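Ketol-acid reductoisomerase (NAD(+)) (uncultured archaeon GZfos26G2, PDB 4XDY) catalyses the magnesium-dependent alkyl migration and NADH-dependent reduction of acetohydroxy acids such as 2-acetolactate, a step in branched-chain amino acid biosynthesis. Local coordinates at residues Y145-K158 with A175-E189. Residues are numbered along the deposited sequence; the frame is centred on the assembly and turned at random. Where two conformers were deposited one is given.
Sequences YLEGFGVPGLVAVK and AMHWTKAGILECTFE
The imidazole of His177 lies against the phenol ring of Tyr145 as an offset stack, centroids 4.2 Å apart and planes 24° from parallel, with Tyr145 CE2 over the middle of the imidazole. Tyr145 reaches it because its CG is anti to the backbone N (chi1 176°), and Tyr145 OH is hydrogen-bonded to Ser38 OG. In the plane of the imidazole, a water hydrogen-bonded with ND1 donates to the carbonyl oxygens of Tyr145 and Phe149. An alanine in place of His177 would probably cost the tyrosine its stacking partner and leave the water without its ring nitrogen. Beyond, Gly150 CA comes within 3.2 Å of His177 O, where a CB would clash, and Val151 CG2 sits over the pyrrole ring of Trp178 in a CH-pi contact.

Strands 153-157 and 183-185 then run parallel, joined through helix 165-175 as a beta-alpha-beta crossover of the N-terminal Rossmann domain. Gly153 N donates to Gly182 O (3.0 Å), and Gly153 O accepts from Leu184 N; Val155 N and O continue the pairing with Leu184 O and Cys186 N. Glycine suits position 153, since a side chain would strike Ile183 CD1 and the Trp178 ring. On that same face, Val155 CG2 meets Ile183 CG2 at 3.6 Å, under helix 165-175. On the other, Leu154 packs on Leu184 and against Cys186 SG, and Met227 of the second subunit touches Leu184 and Cys186.

Near the end of strand 153-157, small Ala156 brings CB 3.7 Å from Phe188 CD1. Past the strand, Lys158 bends at chi2, and in one of the two conformers of Glu189 its NZ meets OE2 on the syn side, 30° out of the carboxylate plane, in a 2.8 Å salt bridge.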
loop_
_atom_site.group_PDB
_atom_site.type_symbol
_atom_site.label_atom_id
_atom_site.label_comp_id
_atom_site.label_asym_id
_atom_site.label_seq_id
_atom_site.Cartn_x
_atom_site.Cartn_y
_atom_site.Cartn_z
ATOM N N TYR A 145 17.001 4.390 2.317
ATOM C CA TYR A 145 18.357 4.684 2.736
ATOM C C TYR A 145 18.591 6.218 2.700
ATOM O O TYR A 145 19.085 6.801 3.671
ATOM C CB TYR A 145 19.332 3.984 1.800
ATOM C CG TYR A 145 20.780 4.274 2.054
ATOM C CD1 TYR A 145 21.349 5.472 1.630
ATOM C CD2 TYR A 145 21.571 3.404 2.732
ATOM C CE1 TYR A 145 22.699 5.775 1.896
ATOM C CE2 TYR A 145 22.904 3.682 2.998
ATOM C CZ TYR A 145 23.465 4.882 2.531
ATOM O OH TYR A 145 24.817 5.140 2.773
ATOM N N LEU A 146 18.115 6.844 1.640
ATOM C CA LEU A 146 18.310 8.307 1.460
ATOM C C LEU A 146 17.496 9.065 2.490
ATOM O O LEU A 146 17.884 10.153 2.884
ATOM C CB LEU A 146 17.909 8.723 0.071
ATOM C CG LEU A 146 18.955 8.263 -0.991
ATOM C CD1 LEU A 146 18.432 8.649 -2.364
ATOM C CD2 LEU A 146 20.368 8.831 -0.723
ATOM N N GLU A 147 16.384 8.482 2.950
ATOM C CA GLU A 147 15.587 9.081 4.002
ATOM C C GLU A 147 16.077 8.893 5.429
ATOM O O GLU A 147 15.397 9.357 6.335
ATOM C CB GLU A 147 14.134 8.602 3.898
ATOM C CG GLU A 147 13.384 9.304 2.763
ATOM C CD GLU A 147 12.113 8.584 2.353
ATOM O OE1 GLU A 147 11.757 7.586 3.023
ATOM O OE2 GLU A 147 11.492 8.987 1.356
ATOM N N GLY A 148 17.202 8.218 5.652
ATOM C CA GLY A 148 17.724 8.013 7.017
ATOM C C GLY A 148 17.213 6.751 7.695
ATOM O O GLY A 148 17.461 6.496 8.863
ATOM N N PHE A 149 16.499 5.921 6.929
ATOM C CA PHE A 149 15.923 4.668 7.429
ATOM C C PHE A 149 16.564 3.512 6.596
ATOM O O PHE A 149 17.806 3.534 6.297
ATOM C CB PHE A 149 14.397 4.769 7.430
ATOM C CG PHE A 149 13.671 3.636 8.135
ATOM C CD1 PHE A 149 14.127 3.132 9.373
ATOM C CD2 PHE A 149 12.553 3.020 7.530
ATOM C CE1 PHE A 149 13.427 2.083 9.995
ATOM C CE2 PHE A 149 11.889 1.986 8.167
ATOM C CZ PHE A 149 12.336 1.518 9.382
ATOM N N GLY A 150 15.787 2.450 6.327
ATOM C CA GLY A 150 16.362 1.228 5.793
ATOM C C GLY A 150 15.202 0.246 5.567
ATOM O O GLY A 150 14.099 0.524 6.009
ATOM N N VAL A 151 15.460 -0.862 4.861
ATOM C CA VAL A 151 14.413 -1.903 4.632
ATOM C C VAL A 151 14.812 -3.108 5.418
ATOM O O VAL A 151 16.042 -3.368 5.589
ATOM C CB VAL A 151 14.196 -2.215 3.129
ATOM C CG1 VAL A 151 13.655 -0.957 2.480
ATOM C CG2 VAL A 151 15.486 -2.696 2.541
ATOM N N PRO A 152 13.824 -3.924 5.797
ATOM C CA PRO A 152 14.161 -5.179 6.487
ATOM C C PRO A 152 14.947 -6.144 5.591
ATOM O O PRO A 152 14.860 -6.098 4.372
ATOM C CB PRO A 152 12.795 -5.795 6.864
ATOM C CG PRO A 152 11.826 -4.662 6.823
ATOM C CD PRO A 152 12.353 -3.760 5.705
ATOM N N GLY A 153 15.768 -6.973 6.213
ATOM C CA GLY A 153 16.542 -7.993 5.500
ATOM C C GLY A 153 16.708 -9.343 6.147
ATOM O O GLY A 153 16.541 -9.492 7.370
ATOM N N LEU A 154 17.036 -10.319 5.334
ATOM C CA LEU A 154 17.273 -11.692 5.747
ATOM C C LEU A 154 18.708 -12.018 5.369
ATOM O O LEU A 154 19.177 -11.718 4.217
ATOM C CB LEU A 154 16.316 -12.670 5.032
ATOM C CG LEU A 154 14.995 -12.919 5.764
ATOM C CD1 LEU A 154 14.229 -11.741 6.218
ATOM C CD2 LEU A 154 14.082 -13.817 4.897
ATOM N N VAL A 155 19.447 -12.622 6.319
ATOM C CA VAL A 155 20.833 -12.948 6.090
ATOM C C VAL A 155 21.068 -14.429 6.319
ATOM O O VAL A 155 20.705 -14.970 7.356
ATOM C CB VAL A 155 21.757 -12.090 6.975
ATOM C CG1 VAL A 155 23.205 -12.568 6.893
ATOM C CG2 VAL A 155 21.655 -10.651 6.613
ATOM N N ALA A 156 21.624 -15.104 5.325
ATOM C CA ALA A 156 21.910 -16.500 5.378
ATOM C C ALA A 156 23.378 -16.805 4.989
ATOM O O ALA A 156 23.983 -16.069 4.227
ATOM C CB ALA A 156 21.017 -17.301 4.499
ATOM N N VAL A 157 23.873 -17.925 5.504
ATOM C CA VAL A 157 25.206 -18.435 5.186
ATOM C C VAL A 157 25.124 -19.876 4.836
ATOM O O VAL A 157 24.679 -20.715 5.625
ATOM C CB VAL A 157 26.205 -18.225 6.379
ATOM C CG1 VAL A 157 27.563 -18.776 5.959
ATOM C CG2 VAL A 157 26.290 -16.789 6.757
ATOM N N LYS A 158 25.569 -20.216 3.641
ATOM C CA LYS A 158 25.483 -21.587 3.169
ATOM C C LYS A 158 26.873 -22.258 3.348
ATOM O O LYS A 158 26.908 -23.431 3.597
ATOM C CB LYS A 158 25.181 -21.591 1.681
ATOM C CG LYS A 158 25.184 -22.970 0.987
ATOM C CD LYS A 158 23.964 -23.705 1.521
ATOM C CE LYS A 158 23.581 -24.999 0.855
ATOM N NZ LYS A 158 22.243 -25.244 1.502
ATOM N N ALA A 175 25.996 -1.615 6.486
ATOM C CA ALA A 175 26.474 -0.576 5.542
ATOM C C ALA A 175 25.308 -0.081 4.603
ATOM O O ALA A 175 25.225 1.096 4.216
ATOM C CB ALA A 175 27.606 -1.090 4.733
ATOM N N MET A 176 24.396 -1.008 4.266
ATOM C CA MET A 176 23.172 -0.624 3.480
ATOM C C MET A 176 22.035 -0.131 4.314
ATOM O O MET A 176 20.991 0.280 3.778
ATOM C CB MET A 176 22.740 -1.781 2.545
ATOM C CG MET A 176 23.765 -2.050 1.483
ATOM S SD MET A 176 23.388 -3.282 0.234
ATOM C CE MET A 176 23.444 -4.783 1.212
ATOM N N HIS A 177 22.242 -0.065 5.640
ATOM C CA HIS A 177 21.280 0.502 6.598
ATOM C C HIS A 177 19.988 -0.321 6.795
ATOM O O HIS A 177 18.979 0.169 7.357
ATOM C CB HIS A 177 20.936 1.949 6.266
ATOM C CG HIS A 177 22.109 2.908 6.332
ATOM N ND1 HIS A 177 21.945 4.269 6.221
ATOM C CD2 HIS A 177 23.441 2.704 6.491
ATOM C CE1 HIS A 177 23.132 4.867 6.310
ATOM N NE2 HIS A 177 24.058 3.943 6.416
ATOM N N TRP A 178 20.020 -1.571 6.362
ATOM C CA TRP A 178 18.849 -2.454 6.517
ATOM C C TRP A 178 18.652 -2.773 7.999
ATOM O O TRP A 178 17.576 -3.035 8.443
ATOM C CB TRP A 178 19.030 -3.765 5.770
ATOM C CG TRP A 178 19.183 -3.683 4.252
ATOM C CD1 TRP A 178 19.160 -2.565 3.469
ATOM C CD2 TRP A 178 19.500 -4.764 3.389
ATOM N NE1 TRP A 178 19.457 -2.873 2.160
ATOM C CE2 TRP A 178 19.647 -4.218 2.070
ATOM C CE3 TRP A 178 19.690 -6.119 3.574
ATOM C CZ2 TRP A 178 19.997 -5.012 0.975
ATOM C CZ3 TRP A 178 20.020 -6.889 2.489
ATOM C CH2 TRP A 178 20.161 -6.322 1.215
ATOM N N THR A 179 19.752 -2.739 8.758
ATOM C CA THR A 179 19.689 -2.923 10.212
ATOM C C THR A 179 18.872 -1.877 10.918
ATOM O O THR A 179 18.393 -2.133 12.034
ATOM C CB THR A 179 21.159 -2.923 10.796
ATOM O OG1 THR A 179 21.914 -1.872 10.190
ATOM C CG2 THR A 179 21.811 -4.179 10.514
ATOM N N LYS A 180 18.634 -0.713 10.292
ATOM C CA LYS A 180 17.754 0.248 10.897
ATOM C C LYS A 180 16.300 -0.249 11.003
ATOM O O LYS A 180 15.538 0.097 11.929
ATOM C CB LYS A 180 17.865 1.600 10.233
ATOM C CG LYS A 180 19.274 2.180 10.333
ATOM C CD LYS A 180 19.292 3.567 9.777
ATOM C CE LYS A 180 20.695 4.061 9.561
ATOM N NZ LYS A 180 21.361 4.230 10.871
ATOM N N ALA A 181 15.890 -1.065 10.036
ATOM C CA ALA A 181 14.582 -1.706 10.115
ATOM C C ALA A 181 14.704 -3.040 10.848
ATOM O O ALA A 181 13.832 -3.395 11.655
ATOM C CB ALA A 181 14.040 -1.941 8.670
ATOM N N GLY A 182 15.761 -3.784 10.533
ATOM C CA GLY A 182 16.034 -5.041 11.198
ATOM C C GLY A 182 16.372 -6.161 10.274
ATOM O O GLY A 182 15.866 -6.243 9.135
ATOM N N ILE A 183 17.239 -7.025 10.761
ATOM C CA ILE A 183 17.756 -8.200 10.032
ATOM C C ILE A 183 17.382 -9.461 10.815
ATOM O O ILE A 183 17.463 -9.558 12.097
ATOM C CB ILE A 183 19.315 -8.102 9.890
ATOM C CG1 ILE A 183 19.655 -6.916 9.022
ATOM C CG2 ILE A 183 20.009 -9.373 9.503
ATOM C CD1 ILE A 183 19.240 -7.064 7.607
ATOM N N LEU A 184 16.924 -10.446 10.075
ATOM C CA LEU A 184 16.687 -11.797 10.574
ATOM C C LEU A 184 17.655 -12.747 9.946
ATOM O O LEU A 184 17.845 -12.761 8.697
ATOM C CB LEU A 184 15.268 -12.281 10.191
ATOM C CG LEU A 184 14.167 -11.321 10.623
ATOM C CD1 LEU A 184 12.849 -11.901 10.103
ATOM C CD2 LEU A 184 14.160 -11.160 12.140
ATOM N N GLU A 185 18.280 -13.597 10.785
ATOM C CA GLU A 185 19.060 -14.694 10.254
ATOM C C GLU A 185 18.269 -15.886 9.934
ATOM O O GLU A 185 17.292 -16.226 10.678
ATOM C CB GLU A 185 20.160 -15.069 11.260
ATOM C CG GLU A 185 21.085 -13.910 11.553
ATOM C CD GLU A 185 22.364 -14.366 12.276
ATOM O OE1 GLU A 185 23.301 -14.892 11.626
ATOM O OE2 GLU A 185 22.372 -14.235 13.502
ATOM N N CYS A 186 18.637 -16.557 8.827
ATOM C CA CYS A 186 17.816 -17.653 8.322
ATOM C C CYS A 186 18.659 -18.497 7.399
ATOM O O CYS A 186 19.885 -18.269 7.260
ATOM C CB CYS A 186 16.554 -17.118 7.624
ATOM S SG CYS A 186 16.972 -16.294 6.042
ATOM N N THR A 187 18.099 -19.519 6.822
ATOM C CA THR A 187 18.813 -20.325 5.863
ATOM C C THR A 187 18.484 -19.855 4.432
ATOM O O THR A 187 17.490 -19.127 4.208
ATOM C CB THR A 187 18.443 -21.825 5.910
ATOM O OG1 THR A 187 17.051 -22.016 5.589
ATOM C CG2 THR A 187 18.716 -22.427 7.333
ATOM N N PHE A 188 19.280 -20.296 3.474
ATOM C CA PHE A 188 19.058 -19.966 2.066
ATOM C C PHE A 188 17.641 -20.512 1.640
ATOM O O PHE A 188 16.910 -19.823 0.924
ATOM C CB PHE A 188 20.085 -20.633 1.222
ATOM C CG PHE A 188 21.171 -19.707 0.765
ATOM C CD1 PHE A 188 22.180 -19.325 1.632
ATOM C CD2 PHE A 188 21.187 -19.171 -0.553
ATOM C CE1 PHE A 188 23.221 -18.494 1.183
ATOM C CE2 PHE A 188 22.228 -18.391 -1.002
ATOM C CZ PHE A 188 23.232 -18.013 -0.093
ATOM N N GLU A 189 17.281 -21.674 2.166
ATOM C CA GLU A 189 16.057 -22.359 1.769
ATOM C C GLU A 189 14.877 -21.588 2.376
ATOM O O GLU A 189 13.835 -21.419 1.750
ATOM C CB GLU A 189 16.134 -23.842 2.167
ATOM C CG GLU A 189 17.234 -24.644 1.404
ATOM C CD GLU A 189 18.738 -24.364 1.790
ATOM O OE1 GLU A 189 18.961 -23.915 2.994
ATOM O OE2 GLU A 189 19.673 -24.502 0.828
HETATM O O HOH W 1 19.647 5.391 5.982
HETATM O O HOH W 2 23.047 -15.683 9.004
HETATM O O HOH W 3 21.813 -21.491 4.433
HETATM O O HOH W 4 22.228 -19.390 7.344
#